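Local coordinates for protein Cdhr2 (PDB 5CYX) that probably mediates calcium-dependent adhesion between adjacent microvilli by binding CDHR5 through its extracellular cadherin repeats, the first three of which make up this fragment, at residues A[99-103]-A[199-203]; A[145-149]-A[178-184]; A[221-227]-A[242-247]; A[266-270]-A[283-289]. Residue numbers count along the deposited sequence, not the author numbering.

Contact 1 of 4, residues A[99-103]-A[199-203]. With CA (calcium ion), chain D; CA (calcium ion), chain C; CA (calcium ion), chain B.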
# COMPACT_ATOMS: atom_id res chain seq x y z
N ASN A 99 7.82 -28.93 0.32
CA ASN A 99 8.39 -27.69 0.82
C ASN A 99 9.73 -27.93 1.57
O ASN A 99 9.77 -27.87 2.82
CB ASN A 99 7.42 -26.94 1.68
CG ASN A 99 7.82 -25.54 1.92
OD1 ASN A 99 8.76 -25.03 1.31
ND2 ASN A 99 7.14 -24.90 2.82
N ASP A 100 10.79 -28.17 0.79
CA ASP A 100 12.14 -28.36 1.33
C ASP A 100 13.03 -27.18 1.00
O ASP A 100 14.21 -27.26 1.26
CB ASP A 100 12.79 -29.65 0.75
CG ASP A 100 12.83 -29.64 -0.83
OD1 ASP A 100 12.16 -28.82 -1.48
OD2 ASP A 100 13.57 -30.42 -1.42
N ASN A 101 12.54 -26.10 0.36
CA ASN A 101 13.44 -24.92 0.23
C ASN A 101 12.96 -23.74 1.04
O ASN A 101 11.75 -23.64 1.31
CB ASN A 101 13.67 -24.53 -1.22
CG ASN A 101 14.56 -25.50 -1.94
OD1 ASN A 101 15.79 -25.48 -1.77
ND2 ASN A 101 13.97 -26.36 -2.73
N ILE A 102 13.93 -22.91 1.49
CA ILE A 102 13.64 -21.64 2.17
C ILE A 102 13.75 -20.38 1.27
O ILE A 102 14.47 -20.38 0.25
CB ILE A 102 14.49 -21.39 3.42
CG1 ILE A 102 16.00 -21.23 3.07
CG2 ILE A 102 14.37 -22.53 4.43
CD1 ILE A 102 16.83 -20.84 4.28
N PRO A 103 13.06 -19.30 1.67
CA PRO A 103 13.24 -18.02 1.04
C PRO A 103 14.63 -17.50 1.30
O PRO A 103 15.05 -17.48 2.45
CB PRO A 103 12.20 -17.14 1.74
CG PRO A 103 11.12 -18.07 2.14
CD PRO A 103 11.91 -19.27 2.60
N LYS A 199 4.10 -27.60 6.53
CA LYS A 199 5.42 -27.07 6.76
C LYS A 199 5.49 -25.69 6.11
O LYS A 199 5.08 -25.52 4.93
CB LYS A 199 6.45 -28.01 6.18
CG LYS A 199 7.89 -27.51 6.30
CD LYS A 199 8.31 -27.48 7.78
CE LYS A 199 9.78 -27.11 7.94
NZ LYS A 199 10.12 -27.00 9.38
N THR A 200 5.91 -24.70 6.89
CA THR A 200 6.19 -23.35 6.39
C THR A 200 7.66 -23.13 6.61
O THR A 200 8.15 -23.45 7.69
CB THR A 200 5.38 -22.30 7.16
OG1 THR A 200 3.97 -22.45 6.90
CG2 THR A 200 5.85 -20.87 6.80
N GLN A 201 8.39 -22.58 5.62
CA GLN A 201 9.84 -22.30 5.83
C GLN A 201 10.11 -20.81 5.93
O GLN A 201 9.45 -20.03 5.24
CB GLN A 201 10.67 -22.87 4.70
CG GLN A 201 10.48 -24.36 4.47
CD GLN A 201 11.43 -25.21 5.29
OE1 GLN A 201 12.16 -24.71 6.15
NE2 GLN A 201 11.43 -26.50 5.02
N CYS A 202 11.07 -20.43 6.78
CA CYS A 202 11.44 -19.00 6.98
C CYS A 202 12.92 -18.73 6.65
O CYS A 202 13.75 -19.62 6.69
CB CYS A 202 11.04 -18.51 8.39
SG CYS A 202 9.23 -18.40 8.71
N SER A 203 13.23 -17.50 6.26
CA SER A 203 14.59 -17.12 5.95
C SER A 203 15.38 -16.88 7.20
O SER A 203 14.82 -16.80 8.29
CB SER A 203 14.61 -15.81 5.20
OG SER A 203 14.21 -14.77 6.07
CA CA D . 9.70 -23.17 0.31
CA CA C . 10.74 -28.60 -3.35
CA CA B . 14.26 -30.53 -3.49
O HOH W 1 15.98 -28.93 -2.76
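Segment 99-103 lies in the linker between the first and second cadherin repeats, and it runs 17° from the direction of 199-203, a loop of the second repeat. Asn99 does two jobs with one amide: its OD1 binds the calcium of chain D at 2.3 Å, and its ND2 donates to Lys199 O at 3.0 Å. Its backbone O accepts from Gln201 NE2 at 3.1 Å, in nearly linear geometry, so the glutamine amide is held against the linker backbone. The CA-to-CB bond of Asp100 points away from 199-203, and its carboxylate bridges two ions, OD1 to the calcium of chain C at 2.4 Å and OD2 to that of chain B at 2.2 Å. Asn101 returns to the first ion, its backbone O lying 2.3 Å from the calcium of chain D, while its ND2 donates to the water bound by the chain B calcium. Past the metals, Ile102 CG2 packs 3.5 Å from Gln201 OE1, and Pro103 CD rests 3.7 Å from Gln201 O. Asp133 helps bind the ions of chains C and D, Asp189 that of chain D, and Cys202 is tied to Cys188 by a disulfide. The linker thus places side-chain oxygens of Asn99 and Asp100 and the main-chain oxygen of Asn101 on three calcium ions while amide hydrogen bonds pin it to the second repeat, consistent with calcium-dependent stiffening of a cadherin inter-repeat junction.

Contact 2 of 4, residues A[145-149]-A[178-184]; sequences EKVIP and SAFYQLE
Five backbone hydrogen bonds join the antiparallel strands 145-148 and 180-184 (172° between their N-to-C directions, axes 4.7 Å apart at closest). The shortest, Glu145 N to Glu184 O at 2.7 Å, belongs to a classic beta bulge in which Glu145 (phi/psi -83/-48°) and Lys146 both face Glu184. Ile148 and Gln182 form a hydrogen-bonded pair, with Ile148 N to Gln182 O and Gln182 N to Ile148 O both 2.9 Å. Lys146 pairs likewise with Glu184: Glu184 N reaches Lys146 O at 2.9 Å, but the return bond from Lys146 N to Glu184 O is weak at 3.3 Å. Between these pairs Val147 opposes Leu183 as a non-hydrogen-bonded pair, CA to CA 4.6 Å. Val147 (chi1 t) and Leu183 (chi1 m, chi2 p) share the buried face, Val147 CG2 lying 4.4 Å from Leu183 CG and Val147 CG1 4.2 Å from Tyr181 CD2. Lys146, Ile148, Gln182 and Glu184 occupy the other face. A cis peptide precedes Pro149, whose CD sits 4.1 Å from Tyr181 CD2; the Tyr181 ring also meets Phe158 edge-to-face. Strand 180-189 continues to 206-213, leaving 140-148 outermost within the chain, in the Greek-key beta sandwich of the second cadherin repeat.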
# COMPACT_ATOMS: atom_id res chain seq x y z
N GLU A 145 10.07 -7.86 11.73
CA GLU A 145 10.19 -8.51 13.04
C GLU A 145 10.41 -7.52 14.18
O GLU A 145 9.76 -7.60 15.21
CB GLU A 145 11.30 -9.57 13.05
CG GLU A 145 10.97 -10.83 12.25
CD GLU A 145 9.83 -11.64 12.86
OE1 GLU A 145 10.06 -12.31 13.91
OE2 GLU A 145 8.69 -11.57 12.32
N LYS A 146 11.35 -6.60 13.98
CA LYS A 146 11.70 -5.63 15.01
C LYS A 146 12.10 -4.30 14.39
O LYS A 146 12.64 -4.26 13.28
CB LYS A 146 12.87 -6.17 15.88
CG LYS A 146 13.02 -5.41 17.20
CD LYS A 146 13.77 -6.18 18.30
CE LYS A 146 13.08 -7.49 18.71
NZ LYS A 146 11.66 -7.35 19.16
N VAL A 147 11.84 -3.22 15.12
CA VAL A 147 12.34 -1.90 14.79
C VAL A 147 13.17 -1.39 16.00
O VAL A 147 12.75 -1.53 17.12
CB VAL A 147 11.18 -0.97 14.42
CG1 VAL A 147 11.62 0.43 14.03
CG2 VAL A 147 10.41 -1.57 13.27
N ILE A 148 14.37 -0.88 15.75
CA ILE A 148 15.24 -0.30 16.78
C ILE A 148 15.54 1.13 16.36
O ILE A 148 15.91 1.34 15.22
CB ILE A 148 16.57 -1.09 16.87
CG1 ILE A 148 16.28 -2.51 17.36
CG2 ILE A 148 17.57 -0.39 17.81
CD1 ILE A 148 17.52 -3.38 17.52
N PRO A 149 15.39 2.14 17.23
CA PRO A 149 14.81 2.02 18.58
C PRO A 149 13.33 1.61 18.59
O PRO A 149 12.59 2.00 17.66
CB PRO A 149 14.94 3.45 19.13
CG PRO A 149 14.87 4.30 17.90
CD PRO A 149 15.62 3.54 16.85
N SER A 178 13.90 10.32 15.60
CA SER A 178 15.15 9.60 15.52
C SER A 178 15.82 9.90 14.19
O SER A 178 15.14 9.98 13.16
CB SER A 178 14.92 8.09 15.65
OG SER A 178 16.15 7.39 15.58
N ALA A 179 17.13 10.01 14.22
CA ALA A 179 17.96 10.14 13.03
C ALA A 179 18.20 8.79 12.33
O ALA A 179 18.70 8.75 11.21
CB ALA A 179 19.29 10.77 13.42
N PHE A 180 17.89 7.68 13.01
CA PHE A 180 18.24 6.35 12.53
C PHE A 180 17.23 5.30 12.98
O PHE A 180 16.63 5.40 14.06
CB PHE A 180 19.66 5.97 13.00
CG PHE A 180 20.18 4.64 12.46
CD1 PHE A 180 20.79 4.56 11.21
CD2 PHE A 180 20.09 3.48 13.22
CE1 PHE A 180 21.28 3.35 10.73
CE2 PHE A 180 20.58 2.27 12.75
CZ PHE A 180 21.17 2.21 11.50
N TYR A 181 17.04 4.30 12.13
CA TYR A 181 16.28 3.11 12.46
C TYR A 181 16.99 1.91 11.85
O TYR A 181 17.61 2.00 10.81
CB TYR A 181 14.83 3.16 11.96
CG TYR A 181 14.02 4.34 12.44
CD1 TYR A 181 14.02 5.53 11.73
CD2 TYR A 181 13.23 4.27 13.61
CE1 TYR A 181 13.35 6.62 12.18
CE2 TYR A 181 12.53 5.36 14.07
CZ TYR A 181 12.58 6.52 13.36
OH TYR A 181 11.90 7.62 13.77
N GLN A 182 16.86 0.78 12.53
CA GLN A 182 17.26 -0.48 12.04
C GLN A 182 16.06 -1.41 12.14
O GLN A 182 15.54 -1.67 13.22
CB GLN A 182 18.40 -1.06 12.87
CG GLN A 182 18.90 -2.38 12.30
CD GLN A 182 19.87 -3.06 13.24
OE1 GLN A 182 20.95 -2.57 13.44
NE2 GLN A 182 19.48 -4.19 13.82
N LEU A 183 15.69 -1.96 11.00
CA LEU A 183 14.58 -2.87 10.89
C LEU A 183 15.16 -4.25 10.73
O LEU A 183 16.09 -4.43 9.91
CB LEU A 183 13.75 -2.55 9.66
CG LEU A 183 12.82 -1.36 9.61
CD1 LEU A 183 13.52 -0.04 9.78
CD2 LEU A 183 12.12 -1.39 8.26
N GLU A 184 14.62 -5.21 11.46
CA GLU A 184 14.88 -6.61 11.23
C GLU A 184 13.69 -7.23 10.48
O GLU A 184 12.57 -7.10 10.93
CB GLU A 184 15.08 -7.33 12.56
CG GLU A 184 15.12 -8.82 12.44
CD GLU A 184 15.39 -9.52 13.75
OE1 GLU A 184 15.64 -8.85 14.78
OE2 GLU A 184 15.43 -10.75 13.72

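Contact 3 of 4, residues A[221-227]-A[242-247]; sequences RFIREFY and LTVEAV
At the start of the third cadherin repeat, a beta sandwich, strand 220-222 forms an antiparallel ladder with strand 240-248 before residues 224-226 arch away and the chain returns at Tyr227. Backbone hydrogen bonds set the register. Arg221 and Val247 are a hydrogen-bonded pair, with Arg221 N to Val247 O 2.8 Å and Val247 N to Arg221 O 3.0 Å, and Ile223 N donates to Glu245 O at 2.9 Å. Phe222 and Ala246 are the non-hydrogen-bonded pair between them, their CA atoms 3.8 Å apart; CA-H...O contacts join Phe222 CA to Glu245 O and Ala246 CA to Arg221 O, both 3.3 Å. Apolar side chains meet along the pair. Ile223 CD1 touches Val247 CG2 at 4.1 Å, and Tyr227 CB lies 3.9 Å from Leu242 CD1. Phe222 (chi1 m) packs on Val300, Ala302 and Met318 of the facing sheet. Two CH-pi contacts fall over ring faces: Ala246 CB is 4.0 Å from the Phe222 ring centroid, and Val244 CG1 is 3.5 Å from that of Tyr227 (chi1 m), 11° off the normal. The same tyrosine supplies the one side-chain hydrogen bond between the segments, its OH accepting from Glu245 N at 3.2 Å.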
# COMPACT_ATOMS: atom_id res chain seq x y z
N ARG A 221 16.09 29.09 17.61
CA ARG A 221 15.68 29.43 18.99
C ARG A 221 16.78 30.14 19.77
O ARG A 221 17.92 29.67 19.83
CB ARG A 221 15.34 28.17 19.76
CG ARG A 221 13.99 27.60 19.40
CD ARG A 221 13.85 26.21 19.99
NE ARG A 221 12.48 25.96 20.46
CZ ARG A 221 11.93 26.47 21.57
NH1 ARG A 221 10.67 26.17 21.86
NH2 ARG A 221 12.60 27.30 22.37
N PHE A 222 16.42 31.23 20.41
CA PHE A 222 17.34 31.93 21.29
C PHE A 222 17.77 31.04 22.46
O PHE A 222 17.01 30.20 22.92
CB PHE A 222 16.72 33.22 21.80
CG PHE A 222 16.66 34.28 20.75
CD1 PHE A 222 17.75 35.11 20.52
CD2 PHE A 222 15.52 34.44 19.97
CE1 PHE A 222 17.70 36.08 19.55
CE2 PHE A 222 15.47 35.41 18.97
CZ PHE A 222 16.56 36.23 18.77
N ILE A 223 19.00 31.23 22.90
CA ILE A 223 19.58 30.45 23.99
C ILE A 223 18.91 30.74 25.34
O ILE A 223 18.74 29.84 26.15
CB ILE A 223 21.12 30.71 24.05
CG1 ILE A 223 21.80 30.14 22.79
CG2 ILE A 223 21.77 30.13 25.30
CD1 ILE A 223 21.40 28.72 22.45
N ARG A 224 18.52 32.00 25.57
CA ARG A 224 17.97 32.42 26.86
C ARG A 224 16.59 33.02 26.68
O ARG A 224 16.30 33.61 25.65
CB ARG A 224 18.88 33.47 27.50
CG ARG A 224 20.31 33.01 27.63
CD ARG A 224 21.11 33.93 28.53
NE ARG A 224 22.45 33.39 28.78
CZ ARG A 224 23.32 33.89 29.66
NH1 ARG A 224 23.03 34.97 30.39
NH2 ARG A 224 24.51 33.31 29.80
N GLU A 225 15.75 32.85 27.69
CA GLU A 225 14.43 33.47 27.70
C GLU A 225 14.51 34.95 28.07
O GLU A 225 13.65 35.77 27.68
CB GLU A 225 13.54 32.73 28.68
CG GLU A 225 12.12 33.27 28.73
CD GLU A 225 11.25 32.54 29.74
OE1 GLU A 225 10.42 33.20 30.38
OE2 GLU A 225 11.41 31.31 29.88
N PHE A 226 15.59 35.30 28.78
CA PHE A 226 15.87 36.68 29.13
C PHE A 226 17.30 37.10 28.76
O PHE A 226 18.26 36.33 28.88
CB PHE A 226 15.65 36.89 30.61
CG PHE A 226 14.24 36.62 31.03
CD1 PHE A 226 13.19 37.40 30.52
CD2 PHE A 226 13.95 35.61 31.96
CE1 PHE A 226 11.87 37.16 30.93
CE2 PHE A 226 12.64 35.38 32.36
CZ PHE A 226 11.60 36.15 31.85
N TYR A 227 17.40 38.33 28.29
CA TYR A 227 18.66 39.03 28.14
C TYR A 227 18.41 40.48 28.59
O TYR A 227 17.45 41.13 28.16
CB TYR A 227 19.13 39.05 26.68
CG TYR A 227 19.81 37.80 26.10
CD1 TYR A 227 21.17 37.50 26.31
CD2 TYR A 227 19.12 36.98 25.23
CE1 TYR A 227 21.77 36.38 25.72
CE2 TYR A 227 19.69 35.86 24.63
CZ TYR A 227 21.02 35.55 24.86
OH TYR A 227 21.58 34.43 24.25
N LEU A 242 25.88 43.88 24.61
CA LEU A 242 25.81 42.44 24.92
C LEU A 242 25.69 41.60 23.66
O LEU A 242 25.34 42.11 22.58
CB LEU A 242 24.64 42.11 25.84
CG LEU A 242 23.24 42.02 25.23
CD1 LEU A 242 22.31 41.33 26.20
CD2 LEU A 242 22.73 43.40 24.83
N THR A 243 25.94 40.31 23.84
CA THR A 243 25.78 39.32 22.80
C THR A 243 24.55 38.48 23.06
O THR A 243 24.38 37.93 24.16
CB THR A 243 27.00 38.40 22.79
OG1 THR A 243 28.16 39.22 22.84
CG2 THR A 243 27.02 37.51 21.51
N VAL A 244 23.68 38.37 22.05
CA VAL A 244 22.61 37.37 22.06
C VAL A 244 22.98 36.28 21.08
O VAL A 244 23.80 36.49 20.18
CB VAL A 244 21.22 37.95 21.71
CG1 VAL A 244 20.77 38.91 22.79
CG2 VAL A 244 21.20 38.65 20.36
N GLU A 245 22.37 35.12 21.27
CA GLU A 245 22.56 33.98 20.41
C GLU A 245 21.25 33.22 20.20
O GLU A 245 20.49 32.99 21.13
CB GLU A 245 23.63 33.06 21.00
CG GLU A 245 24.12 32.01 20.01
CD GLU A 245 25.19 31.10 20.59
OE1 GLU A 245 25.65 30.20 19.86
OE2 GLU A 245 25.58 31.27 21.76
N ALA A 246 20.98 32.90 18.94
CA ALA A 246 19.95 31.98 18.54
C ALA A 246 20.58 30.94 17.68
O ALA A 246 21.52 31.23 16.95
CB ALA A 246 18.87 32.70 17.78
N VAL A 247 20.10 29.71 17.77
CA VAL A 247 20.68 28.61 16.98
C VAL A 247 19.60 27.84 16.26
O VAL A 247 18.44 27.77 16.70
CB VAL A 247 21.52 27.64 17.85
CG1 VAL A 247 22.65 28.39 18.56
CG2 VAL A 247 20.67 26.93 18.88

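Contact 4 of 4, residues A[266-270]-A[283-289]; sequences RPGWF and SLDREQL
Residues 266-269 form a type II beta turn, closed by Trp269 N to Arg266 O at 3.2 Å; Arg266 has positive phi (72/65°), and Gly268 (91/-25°) takes the turn position where a side chain would be jammed. Segment 283-289 is extended through Leu284 (-92/157°) and Asp285, then coils through residues 286-288 with helical phi/psi, a backbone hydrogen bond from Leu289 N to Arg286 O measuring 3.2 Å. The two backbones come nearest at Trp269 and Leu284, CA to CA 6.4 Å. Both are loops of the third cadherin repeat, flanking strands 270-272 and 277-280 at the end of the sandwich remote from the second repeat. The Trp269 indole (chi1 m, chi2 20°) lies against the second loop, Leu284 CA sitting over the face of its six-membered ring in a CH-pi contact 4.1 Å from the centroid. Trp269 CE3 meets Leu284 CD2 at 3.7 Å, Trp269 CZ3 meets Leu289 CD1 at 3.8 Å, and Gln288 NE2 approaches the ring edge, 3.5 Å from Trp269 CZ2. Phe270 CZ touches Leu284 CD2 at 3.9 Å, and Val296 backs both aromatic rings. Arg266 (chi1 m, chi2 m) extends past Leu289, its NE 3.5 Å from Leu289 CD2, and salt-bridges Glu292 through NH1.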
# COMPACT_ATOMS: atom_id res chain seq x y z
N ARG A 266 12.93 54.06 21.26
CA ARG A 266 14.16 54.76 20.77
C ARG A 266 14.80 54.13 19.52
O ARG A 266 15.95 53.66 19.57
CB ARG A 266 15.22 54.97 21.87
CG ARG A 266 14.68 55.48 23.20
CD ARG A 266 14.04 56.85 23.08
NE ARG A 266 13.07 57.08 24.15
CZ ARG A 266 12.61 58.28 24.52
NH1 ARG A 266 11.74 58.36 25.52
NH2 ARG A 266 13.03 59.40 23.91
N PRO A 267 14.07 54.15 18.39
CA PRO A 267 14.67 53.76 17.12
C PRO A 267 16.00 54.48 16.88
O PRO A 267 16.13 55.66 17.22
CB PRO A 267 13.63 54.21 16.09
CG PRO A 267 12.32 54.16 16.81
CD PRO A 267 12.62 54.44 18.26
N GLY A 268 16.98 53.75 16.36
CA GLY A 268 18.30 54.29 16.08
C GLY A 268 19.32 54.17 17.20
O GLY A 268 20.51 54.19 16.92
N TRP A 269 18.90 54.07 18.47
CA TRP A 269 19.90 54.12 19.54
C TRP A 269 20.81 52.90 19.54
O TRP A 269 22.01 53.03 19.82
CB TRP A 269 19.27 54.31 20.90
CG TRP A 269 18.82 55.70 21.18
CD1 TRP A 269 18.55 56.69 20.27
CD2 TRP A 269 18.54 56.24 22.47
NE1 TRP A 269 18.15 57.82 20.93
CE2 TRP A 269 18.12 57.57 22.27
CE3 TRP A 269 18.61 55.73 23.77
CZ2 TRP A 269 17.78 58.42 23.34
CZ3 TRP A 269 18.25 56.57 24.85
CH2 TRP A 269 17.85 57.90 24.62
N PHE A 270 20.24 51.74 19.22
CA PHE A 270 21.00 50.48 19.12
C PHE A 270 20.82 49.74 17.79
O PHE A 270 19.76 49.80 17.20
CB PHE A 270 20.59 49.55 20.25
CG PHE A 270 20.72 50.16 21.59
CD1 PHE A 270 21.96 50.25 22.22
CD2 PHE A 270 19.59 50.70 22.24
CE1 PHE A 270 22.08 50.85 23.47
CE2 PHE A 270 19.71 51.30 23.47
CZ PHE A 270 20.95 51.37 24.09
N SER A 283 23.50 58.65 19.65
CA SER A 283 23.64 59.36 20.91
C SER A 283 22.59 58.85 21.90
O SER A 283 21.40 58.84 21.59
CB SER A 283 23.47 60.85 20.68
OG SER A 283 24.10 61.56 21.71
N LEU A 284 23.04 58.36 23.06
CA LEU A 284 22.15 57.94 24.16
C LEU A 284 21.92 59.09 25.14
O LEU A 284 22.74 59.98 25.27
CB LEU A 284 22.77 56.77 24.94
CG LEU A 284 23.30 55.58 24.15
CD1 LEU A 284 23.83 54.53 25.12
CD2 LEU A 284 22.24 55.00 23.24
N ASP A 285 20.83 59.03 25.89
CA ASP A 285 20.42 60.17 26.73
C ASP A 285 19.56 59.69 27.91
O ASP A 285 18.33 59.56 27.80
CB ASP A 285 19.70 61.20 25.84
CG ASP A 285 19.32 62.48 26.57
OD1 ASP A 285 19.98 62.85 27.57
OD2 ASP A 285 18.36 63.13 26.13
N ARG A 286 20.24 59.44 29.04
CA ARG A 286 19.62 58.93 30.28
C ARG A 286 18.39 59.74 30.72
O ARG A 286 17.42 59.17 31.23
CB ARG A 286 20.67 58.90 31.40
CG ARG A 286 20.25 58.27 32.72
CD ARG A 286 20.98 58.87 33.93
NE ARG A 286 22.39 58.48 34.00
CZ ARG A 286 23.30 58.98 34.84
NH1 ARG A 286 24.57 58.55 34.80
NH2 ARG A 286 22.97 59.92 35.74
N GLU A 287 18.45 61.06 30.51
CA GLU A 287 17.40 62.00 30.94
C GLU A 287 16.07 61.82 30.21
O GLU A 287 15.01 61.92 30.84
CB GLU A 287 17.87 63.47 30.84
CG GLU A 287 18.63 63.97 32.07
CD GLU A 287 19.83 63.09 32.42
OE1 GLU A 287 19.72 62.27 33.36
OE2 GLU A 287 20.87 63.21 31.73
N GLN A 288 16.12 61.55 28.91
CA GLN A 288 14.90 61.23 28.14
C GLN A 288 14.16 59.97 28.61
O GLN A 288 12.96 59.83 28.35
CB GLN A 288 15.19 61.11 26.64
CG GLN A 288 15.01 62.41 25.86
CD GLN A 288 14.99 62.22 24.35
OE1 GLN A 288 14.45 63.06 23.64
NE2 GLN A 288 15.57 61.14 23.85
N LEU A 289 14.87 59.06 29.28
CA LEU A 289 14.29 57.81 29.77
C LEU A 289 13.87 57.81 31.24
O LEU A 289 13.58 56.74 31.79
CB LEU A 289 15.29 56.68 29.55
CG LEU A 289 15.84 56.51 28.14
CD1 LEU A 289 16.80 55.34 28.18
CD2 LEU A 289 14.73 56.27 27.13

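From the N terminus the chain completes the first repeat before contact 1 opens in the linker at 99-103, which closes on 199-203 after most of the second repeat. Contact 2 is nested inside that long loop, joining an outer strand to its neighbour in the second repeat; its nearest atoms are about 8 Å from contact 1. Contacts 3 and 4 follow in series, both within the third repeat. Contact 3 closes near the junction with the second repeat, and contact 4 at the far end, their centres about 23 Å apart. None cross. The centres of contacts 1 and 4 lie about 83 Å apart, spanning the second and third repeats, joined end to end.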